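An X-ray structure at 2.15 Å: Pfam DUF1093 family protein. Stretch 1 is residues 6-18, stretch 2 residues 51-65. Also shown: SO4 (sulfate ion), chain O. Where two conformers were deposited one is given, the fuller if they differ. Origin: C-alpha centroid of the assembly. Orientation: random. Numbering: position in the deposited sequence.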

ATOM      1  N   PHE A   6      -0.255   8.138  -5.782  1.00 22.38           N
ATOM      2  CA  PHE A   6       1.008   8.865  -5.435  1.00 22.53           C
ATOM      3  C   PHE A   6       1.717   8.080  -4.338  1.00 22.54           C
ATOM      4  O   PHE A   6       1.573   8.369  -3.157  1.00 23.68           O
ATOM      5  CB  PHE A   6       0.749  10.317  -5.035  1.00 23.69           C
ATOM      6  CG  PHE A   6      -0.227  11.049  -5.943  1.00 24.47           C
ATOM      7  CD1 PHE A   6      -0.046  11.061  -7.325  1.00 26.41           C
ATOM      8  CD2 PHE A   6      -1.305  11.743  -5.419  1.00 24.35           C
ATOM      9  CE1 PHE A   6      -0.929  11.740  -8.153  1.00 25.01           C
ATOM     10  CE2 PHE A   6      -2.206  12.418  -6.252  1.00 25.56           C
ATOM     11  CZ  PHE A   6      -2.010  12.422  -7.611  1.00 25.32           C
ATOM     12  N   ILE A   7       2.435   7.031  -4.749  1.00 22.14           N
ATOM     13  CA  ILE A   7       2.927   5.987  -3.817  1.00 21.60           C
ATOM     14  C   ILE A   7       4.234   6.422  -3.124  1.00 21.32           C
ATOM     15  O   ILE A   7       5.246   6.618  -3.771  1.00 21.22           O
ATOM     16  CB  ILE A   7       3.162   4.588  -4.506  1.00 21.00           C
ATOM     17  CG1 ILE A   7       1.974   4.158  -5.393  1.00 25.50           C
ATOM     18  CG2 ILE A   7       3.423   3.498  -3.419  1.00 18.80           C
ATOM     19  CD1 ILE A   7       0.625   4.117  -4.675  1.00 27.85           C
ATOM     20  N   HIS A   8       4.187   6.530  -1.797  1.00 21.08           N
ATOM     21  CA  HIS A   8       5.292   6.995  -0.977  1.00 21.30           C
ATOM     22  C   HIS A   8       5.903   5.768  -0.299  1.00 20.87           C
ATOM     23  O   HIS A   8       5.265   5.142   0.508  1.00 21.29           O
ATOM     24  CB  HIS A   8       4.768   7.992   0.083  1.00 21.83           C
ATOM     25  CG  HIS A   8       5.822   8.497   1.035  1.00 19.84           C
ATOM     26  ND1 HIS A   8       5.507   9.213   2.177  1.00 20.77           N
ATOM     27  CD2 HIS A   8       7.175   8.451   0.985  1.00 20.00           C
ATOM     28  CE1 HIS A   8       6.625   9.533   2.811  1.00 22.21           C
ATOM     29  NE2 HIS A   8       7.651   9.082   2.106  1.00 20.22           N
ATOM     30  N   GLN A   9       7.139   5.446  -0.632  1.00 21.67           N
ATOM     31  CA  GLN A   9       7.848   4.328   0.002  1.00 21.46           C
ATOM     32  C   GLN A   9       8.605   4.857   1.220  1.00 22.29           C
ATOM     33  O   GLN A   9       9.254   5.899   1.141  1.00 22.13           O
ATOM     34  CB  GLN A   9       8.835   3.696  -0.971  1.00 21.23           C
ATOM     35  CG  GLN A   9       9.699   2.541  -0.343  1.00 21.13           C
ATOM     36  CD  GLN A   9      10.422   1.693  -1.383  1.00 21.96           C
ATOM     37  OE1 GLN A   9       9.866   1.371  -2.420  1.00 24.84           O
ATOM     38  NE2 GLN A   9      11.672   1.313  -1.086  1.00 19.43           N
ATOM     39  N   GLN A  10       8.583   4.096   2.306  1.00 22.33           N
ATOM     40  CA  GLN A  10       9.476   4.354   3.442  1.00 23.67           C
ATOM     41  C   GLN A  10      10.155   3.079   3.858  1.00 22.93           C
ATOM     42  O   GLN A  10       9.688   2.019   3.548  1.00 22.79           O
ATOM     43  CB  GLN A  10       8.695   4.997   4.578  1.00 25.23           C
ATOM     44  CG  GLN A  10       8.412   6.475   4.297  1.00 26.91           C
ATOM     45  CD  GLN A  10       7.737   7.182   5.423  1.00 28.63           C
ATOM     46  OE1 GLN A  10       8.382   7.618   6.354  1.00 30.73           O
ATOM     47  NE2 GLN A  10       6.432   7.338   5.328  1.00 29.15           N
ATOM     48  N   ASP A  11      11.343   3.205   4.418  1.00 23.52           N
ATOM     49  CA  ASP A  11      12.113   2.059   4.925  1.00 23.08           C
ATOM     50  C   ASP A  11      12.446   2.376   6.341  1.00 22.90           C
ATOM     51  O   ASP A  11      13.115   3.373   6.589  1.00 24.22           O
ATOM     52  CB  ASP A  11      13.376   1.849   4.120  1.00 22.37           C
ATOM     53  CG  ASP A  11      13.084   1.319   2.733  1.00 25.32           C
ATOM     54  OD1 ASP A  11      12.930   0.090   2.567  1.00 23.31           O
ATOM     55  OD2 ASP A  11      12.962   2.129   1.801  1.00 27.95           O
ATOM     56  N   VAL A  12      11.996   1.529   7.269  1.00 21.76           N
ATOM     57  CA  VAL A  12      12.151   1.786   8.685  1.00 21.86           C
ATOM     58  C   VAL A  12      13.217   0.830   9.226  1.00 21.51           C
ATOM     59  O   VAL A  12      13.099  -0.374   9.094  1.00 22.05           O
ATOM     60  CB  VAL A  12      10.810   1.617   9.421  1.00 21.72           C
ATOM     61  CG1 VAL A  12      10.985   1.905  10.934  1.00 22.99           C
ATOM     62  CG2 VAL A  12       9.748   2.567   8.802  1.00 22.49           C
ATOM     63  N   TYR A  13      14.254   1.383   9.817  1.00 22.85           N
ATOM     64  CA  TYR A  13      15.382   0.620  10.351  1.00 22.57           C
ATOM     65  C   TYR A  13      15.180   0.402  11.854  1.00 23.58           C
ATOM     66  O   TYR A  13      14.822   1.340  12.583  1.00 23.60           O
ATOM     67  CB  TYR A  13      16.677   1.372  10.094  1.00 23.57           C
ATOM     68  CG  TYR A  13      16.980   1.473   8.603  1.00 24.82           C
ATOM     69  CD1 TYR A  13      16.419   2.500   7.828  1.00 23.86           C
ATOM     70  CD2 TYR A  13      17.789   0.500   7.947  1.00 23.68           C
ATOM     71  CE1 TYR A  13      16.665   2.593   6.476  1.00 24.89           C
ATOM     72  CE2 TYR A  13      18.043   0.596   6.575  1.00 24.31           C
ATOM     73  CZ  TYR A  13      17.479   1.642   5.846  1.00 25.44           C
ATOM     74  OH  TYR A  13      17.727   1.769   4.485  1.00 27.07           O
ATOM     75  N   VAL A  14      15.369  -0.836  12.293  1.00 23.07           N
ATOM     76  CA  VAL A  14      15.130  -1.236  13.677  1.00 24.11           C
ATOM     77  C   VAL A  14      16.235  -2.165  14.155  1.00 24.77           C
ATOM     78  O   VAL A  14      16.955  -2.780  13.325  1.00 23.02           O
ATOM     79  CB  VAL A  14      13.767  -1.973  13.823  1.00 24.62           C
ATOM     80  CG1 VAL A  14      12.622  -1.046  13.472  1.00 23.37           C
ATOM     81  CG2 VAL A  14      13.735  -3.258  13.003  1.00 22.60           C
ATOM     82  N   GLN A  15      16.377  -2.264  15.477  1.00 25.50           N
ATOM     83  CA  GLN A  15      17.147  -3.334  16.084  1.00 26.92           C
ATOM     84  C   GLN A  15      16.198  -4.254  16.816  1.00 26.88           C
ATOM     85  O   GLN A  15      15.302  -3.784  17.513  1.00 27.89           O
ATOM     86  CB  GLN A  15      18.223  -2.786  17.051  1.00 27.87           C
ATOM     87  CG  GLN A  15      19.168  -3.886  17.545  1.00 28.01           C
ATOM     88  CD  GLN A  15      20.332  -3.373  18.360  1.00 30.63           C
ATOM     89  OE1 GLN A  15      20.250  -2.343  19.003  1.00 28.60           O
ATOM     90  NE2 GLN A  15      21.427  -4.111  18.331  1.00 31.14           N
ATOM     91  N   ILE A  16      16.438  -5.562  16.730  1.00 27.98           N
ATOM     92  CA  ILE A  16      15.616  -6.548  17.431  1.00 29.40           C
ATOM     93  C   ILE A  16      16.059  -6.538  18.913  1.00 32.54           C
ATOM     94  O   ILE A  16      16.878  -7.364  19.352  1.00 33.38           O
ATOM     95  CB  ILE A  16      15.694  -7.972  16.770  1.00 29.65           C
ATOM     96  CG1 ILE A  16      15.412  -7.912  15.262  1.00 28.82           C
ATOM     97  CG2 ILE A  16      14.667  -8.955  17.417  1.00 27.87           C
ATOM     98  CD1 ILE A  16      14.110  -7.197  14.868  1.00 26.07           C
ATOM     99  N   ASP A  17      15.556  -5.528  19.635  1.00 33.85           N
ATOM    100  CA  ASP A  17      15.906  -5.262  21.020  1.00 36.34           C
ATOM    101  C   ASP A  17      14.743  -5.478  22.005  1.00 37.90           C
ATOM    102  O   ASP A  17      14.836  -5.050  23.162  1.00 39.79           O
ATOM    103  CB  ASP A  17      16.537  -3.848  21.180  1.00 37.20           C
ATOM    104  CG  ASP A  17      15.582  -2.695  20.820  1.00 39.68           C
ATOM    105  OD1 ASP A  17      14.450  -2.874  20.270  1.00 38.23           O
ATOM    106  OD2 ASP A  17      16.019  -1.564  21.047  1.00 44.70           O
ATOM    107  N   ARG A  18      13.683  -6.141  21.538  1.00 37.25           N
ATOM    108  CA  ARG A  18      12.536  -6.526  22.350  0.50 39.04           C
ATOM    109  C   ARG A  18      12.181  -7.972  21.981  1.00 38.58           C
ATOM    110  O   ARG A  18      12.481  -8.441  20.854  1.00 36.91           O
ATOM    111  CB  ARG A  18      11.323  -5.620  22.056  0.50 40.02           C
ATOM    112  CG  ARG A  18      11.586  -4.111  22.130  0.50 41.83           C
ATOM    113  CD  ARG A  18      11.971  -3.678  23.518  0.50 44.93           C
ATOM    114  NE  ARG A  18      13.028  -2.675  23.489  0.50 47.75           N
ATOM    115  CZ  ARG A  18      12.873  -1.415  23.872  0.50 49.68           C
ATOM    116  NH1 ARG A  18      11.695  -0.991  24.316  0.50 51.38           N
ATOM    117  NH2 ARG A  18      13.894  -0.585  23.806  0.50 49.90           N
ATOM    118  N   GLU A  51      11.666 -16.778  14.298  1.00 32.23           N
ATOM    119  CA  GLU A  51      12.175 -15.904  15.353  1.00 33.10           C
ATOM    120  C   GLU A  51      13.519 -15.356  14.940  1.00 32.22           C
ATOM    121  O   GLU A  51      14.382 -16.103  14.542  1.00 32.70           O
ATOM    122  CB  GLU A  51      12.310 -16.637  16.680  1.00 34.58           C
ATOM    123  CG  GLU A  51      10.980 -16.970  17.266  1.00 39.43           C
ATOM    124  CD  GLU A  51      11.065 -17.829  18.522  1.00 45.97           C
ATOM    125  OE1 GLU A  51      12.153 -17.869  19.149  1.00 48.30           O
ATOM    126  OE2 GLU A  51      10.021 -18.447  18.867  1.00 48.12           O
ATOM    127  N   LEU A  52      13.667 -14.044  15.031  1.00 31.41           N
ATOM    128  CA  LEU A  52      14.842 -13.349  14.570  1.00 31.10           C
ATOM    129  C   LEU A  52      15.881 -13.290  15.697  1.00 32.17           C
ATOM    130  O   LEU A  52      15.541 -13.336  16.884  1.00 32.50           O
ATOM    131  CB  LEU A  52      14.468 -11.950  14.107  1.00 29.49           C
ATOM    132  CG  LEU A  52      13.426 -11.853  12.986  1.00 27.98           C
ATOM    133  CD1 LEU A  52      13.036 -10.407  12.766  1.00 25.59           C
ATOM    134  CD2 LEU A  52      13.932 -12.506  11.663  1.00 28.44           C
ATOM    135  N   ARG A  53      17.139 -13.157  15.302  1.00 32.70           N
ATOM    136  CA  ARG A  53      18.271 -13.182  16.238  1.00 34.65           C
ATOM    137  C   ARG A  53      18.265 -11.885  17.046  1.00 34.11           C
ATOM    138  O   ARG A  53      18.109 -10.810  16.483  1.00 32.04           O
ATOM    139  CB  ARG A  53      19.578 -13.345  15.463  1.00 35.37           C
ATOM    140  CG  ARG A  53      20.838 -13.505  16.331  1.00 39.48           C
ATOM    141  CD  ARG A  53      22.072 -13.828  15.477  1.00 40.98           C
ATOM    142  N   LYS A  54      18.354 -12.007  18.373  1.00 36.01           N
ATOM    143  CA  LYS A  54      18.448 -10.839  19.284  1.00 36.79           C
ATOM    144  C   LYS A  54      19.596  -9.875  18.862  1.00 35.63           C
ATOM    145  O   LYS A  54      20.674 -10.322  18.496  1.00 36.00           O
ATOM    146  CB  LYS A  54      18.677 -11.303  20.738  1.00 39.41           C
ATOM    147  CG  LYS A  54      18.611 -10.163  21.788  1.00 42.43           C
ATOM    148  N   ASN A  55      19.289  -8.585  18.808  1.00 33.74           N
ATOM    149  CA  ASN A  55      20.215  -7.529  18.379  1.00 33.61           C
ATOM    150  C   ASN A  55      20.587  -7.446  16.888  1.00 31.55           C
ATOM    151  O   ASN A  55      21.349  -6.569  16.512  1.00 31.36           O
ATOM    152  CB  ASN A  55      21.465  -7.475  19.293  1.00 35.33           C
ATOM    153  CG  ASN A  55      21.101  -7.243  20.734  1.00 37.21           C
ATOM    154  OD1 ASN A  55      20.131  -6.548  21.034  1.00 38.13           O
ATOM    155  ND2 ASN A  55      21.886  -7.792  21.635  1.00 42.10           N
ATOM    156  N   ALA A  56      19.967  -8.261  16.040  1.00 29.25           N
ATOM    157  CA  ALA A  56      20.042  -8.069  14.591  1.00 28.23           C
ATOM    158  C   ALA A  56      19.423  -6.714  14.194  1.00 27.38           C
ATOM    159  O   ALA A  56      18.545  -6.184  14.901  1.00 26.07           O
ATOM    160  CB  ALA A  56      19.316  -9.219  13.865  1.00 26.39           C
ATOM    161  N   TYR A  57      19.933  -6.130  13.101  1.00 26.73           N
ATOM    162  CA  TYR A  57      19.344  -4.922  12.531  1.00 25.30           C
ATOM    163  C   TYR A  57      18.497  -5.282  11.303  1.00 23.89           C
ATOM    164  O   TYR A  57      18.917  -6.108  10.446  1.00 22.24           O
ATOM    165  CB  TYR A  57      20.419  -3.907  12.186  1.00 25.83           C
ATOM    166  CG  TYR A  57      21.209  -3.421  13.382  1.00 26.14           C
ATOM    167  CD1 TYR A  57      20.731  -2.392  14.189  1.00 27.93           C
ATOM    168  CD2 TYR A  57      22.416  -3.991  13.710  1.00 29.33           C
ATOM    169  CE1 TYR A  57      21.440  -1.946  15.287  1.00 28.58           C
ATOM    170  CE2 TYR A  57      23.160  -3.548  14.824  1.00 29.79           C
ATOM    171  CZ  TYR A  57      22.665  -2.533  15.606  1.00 32.11           C
ATOM    172  OH  TYR A  57      23.384  -2.101  16.707  1.00 36.43           O
ATOM    173  N   LEU A  58      17.321  -4.671  11.215  1.00 23.26           N
ATOM    174  CA  LEU A  58      16.351  -4.984  10.168  1.00 23.50           C
ATOM    175  C   LEU A  58      15.948  -3.706   9.448  1.00 23.12           C
ATOM    176  O   LEU A  58      15.900  -2.637  10.067  1.00 22.65           O
ATOM    177  CB  LEU A  58      15.101  -5.653  10.767  1.00 24.21           C
ATOM    178  CG  LEU A  58      14.844  -7.120  10.395  1.00 25.71           C
ATOM    179  CD1 LEU A  58      15.957  -8.050  10.992  1.00 22.12           C
ATOM    180  CD2 LEU A  58      13.447  -7.557  10.871  1.00 23.67           C
ATOM    181  N   LYS A  59      15.699  -3.833   8.145  1.00 21.93           N
ATOM    182  CA  LYS A  59      15.045  -2.821   7.336  1.00 22.61           C
ATOM    183  C   LYS A  59      13.611  -3.344   6.996  1.00 21.79           C
ATOM    184  O   LYS A  59      13.466  -4.398   6.382  1.00 20.48           O
ATOM    185  CB  LYS A  59      15.865  -2.591   6.054  1.00 23.36           C
ATOM    186  CG  LYS A  59      15.268  -1.562   5.065  1.00 26.38           C
ATOM    187  CD  LYS A  59      16.126  -1.424   3.771  1.00 29.60           C
ATOM    188  CE  LYS A  59      16.055  -2.706   2.851  1.00 34.33           C
ATOM    189  NZ  LYS A  59      14.677  -3.433   2.298  1.00 27.40           N
ATOM    190  N   VAL A  60      12.582  -2.579   7.366  1.00 21.78           N
ATOM    191  CA  VAL A  60      11.186  -2.923   7.071  1.00 21.84           C
ATOM    192  C   VAL A  60      10.660  -1.924   6.040  1.00 22.07           C
ATOM    193  O   VAL A  60      10.582  -0.727   6.325  1.00 22.90           O
ATOM    194  CB  VAL A  60      10.326  -2.891   8.347  1.00 21.79           C
ATOM    195  CG1 VAL A  60       8.948  -3.365   8.090  1.00 22.96           C
ATOM    196  CG2 VAL A  60      10.963  -3.764   9.440  1.00 23.42           C
ATOM    197  N   LYS A  61      10.276  -2.422   4.860  1.00 21.72           N
ATOM    198  CA  LYS A  61       9.866  -1.572   3.746  1.00 20.99           C
ATOM    199  C   LYS A  61       8.357  -1.411   3.794  1.00 21.43           C
ATOM    200  O   LYS A  61       7.622  -2.407   3.975  1.00 21.06           O
ATOM    201  CB  LYS A  61      10.292  -2.194   2.438  1.00 20.79           C
ATOM    202  CG  LYS A  61       9.954  -1.374   1.200  1.00 22.26           C
ATOM    203  CD  LYS A  61      10.461  -2.001  -0.061  1.00 24.80           C
ATOM    204  CE  LYS A  61       9.659  -3.218  -0.498  1.00 25.02           C
ATOM    205  NZ  LYS A  61      10.318  -3.927  -1.638  1.00 21.09           N
ATOM    206  N   ALA A  62       7.901  -0.166   3.626  1.00 21.24           N
ATOM    207  CA  ALA A  62       6.511   0.181   3.689  1.00 21.85           C
ATOM    208  C   ALA A  62       6.140   0.985   2.474  1.00 22.42           C
ATOM    209  O   ALA A  62       6.987   1.643   1.865  1.00 21.71           O
ATOM    210  CB  ALA A  62       6.209   0.971   4.965  1.00 22.80           C
ATOM    211  N   LYS A  63       4.876   0.880   2.087  1.00 23.20           N
ATOM    212  CA  LYS A  63       4.245   1.765   1.094  1.00 24.22           C
ATOM    213  C   LYS A  63       3.114   2.434   1.823  1.00 24.04           C
ATOM    214  O   LYS A  63       2.249   1.739   2.376  1.00 24.94           O
ATOM    215  CB  LYS A  63       3.685   0.967  -0.084  1.00 24.89           C
ATOM    216  CG  LYS A  63       4.641  -0.007  -0.719  1.00 28.27           C
ATOM    217  CD  LYS A  63       5.835   0.634  -1.390  1.00 32.12           C
ATOM    218  CE  LYS A  63       6.832  -0.454  -1.879  1.00 33.67           C
ATOM    219  NZ  LYS A  63       6.186  -1.383  -2.893  1.00 29.85           N
ATOM    220  N   GLY A  64       3.103   3.755   1.837  1.00 24.71           N
ATOM    221  CA  GLY A  64       2.225   4.509   2.737  1.00 26.45           C
ATOM    222  C   GLY A  64       2.526   4.079   4.173  1.00 26.85           C
ATOM    223  O   GLY A  64       3.701   4.024   4.571  1.00 26.83           O
ATOM    224  N   LYS A  65       1.486   3.678   4.904  1.00 27.55           N
ATOM    225  CA  LYS A  65       1.645   3.156   6.265  1.00 28.95           C
ATOM    226  C   LYS A  65       1.661   1.619   6.347  1.00 28.10           C
ATOM    227  O   LYS A  65       1.734   1.076   7.458  1.00 28.54           O
ATOM    228  CB  LYS A  65       0.573   3.745   7.206  1.00 30.68           C
ATOM    229  CG  LYS A  65      -0.783   3.131   7.076  1.00 34.43           C
TER
HETATM  230  S   SO4 O 212       1.751   9.923   1.359  0.75 32.30           S
HETATM  231  O1  SO4 O 212       0.704  10.569   2.145  0.75 30.30           O
HETATM  232  O2  SO4 O 212       2.533  10.989   0.657  0.75 28.97           O
HETATM  233  O3  SO4 O 212       2.560   9.172   2.328  0.75 27.41           O
HETATM  234  O4  SO4 O 212       1.096   9.044   0.363  0.75 20.88           O
HETATM  235  O   HOH W   1       5.316   5.636   3.274  1.00 41.39           O
HETATM  236  O   HOH W   2      13.996  -1.481   0.701  1.00 25.10           O

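Ile-16 forms the apolar centre. Its CA-to-CB bond points toward the other stretch, which covers 120 Å² of it, the largest share of any residue here. With chi1 and chi2 both m, its CD1 lies 4.0 Å from Leu-52 CD1 and 4.1 Å from Leu-58 CD2. Next to it, on the sheet face that carries Leu-58, Val-14 CG2 packs 3.5 Å from Leu-58 CB, and the cross-strand pair Val-12 and Val-60 continues that face. Ile-16, Val-14, Leu-58, Val-12 and Val-60 are buried, as suits their branched aliphatic side chains; Leu-52 is partly exposed.

Strands 9-15 and 57-63 run antiparallel, their directions 157° apart. Val-12 and Val-60 exchange two hydrogen bonds, Val-12 N to Val-60 O and Val-60 N to Val-12 O, each 2.8 Å and nearly straight at 174° and 169°. Beyond the strand, Asn-55 N donates to Ile-16 O at 2.8 Å; Asn-55, at phi 71°, occupies the type II turn from Arg-53 to Ala-56.

The other face is more polar. Gln-15 NE2 reaches Asn-55 O at 3.1 Å, a hydrogen bond of 173°, while its CG makes an off-centre CH-pi contact with the Tyr-57 ring. Lys-59 CG does likewise with Tyr-13. Asp-11 OD1 and Lys-59 NZ, 3.9 Å apart, form a long salt bridge, supplemented by water 2, which donates to OD1 and accepts from NZ.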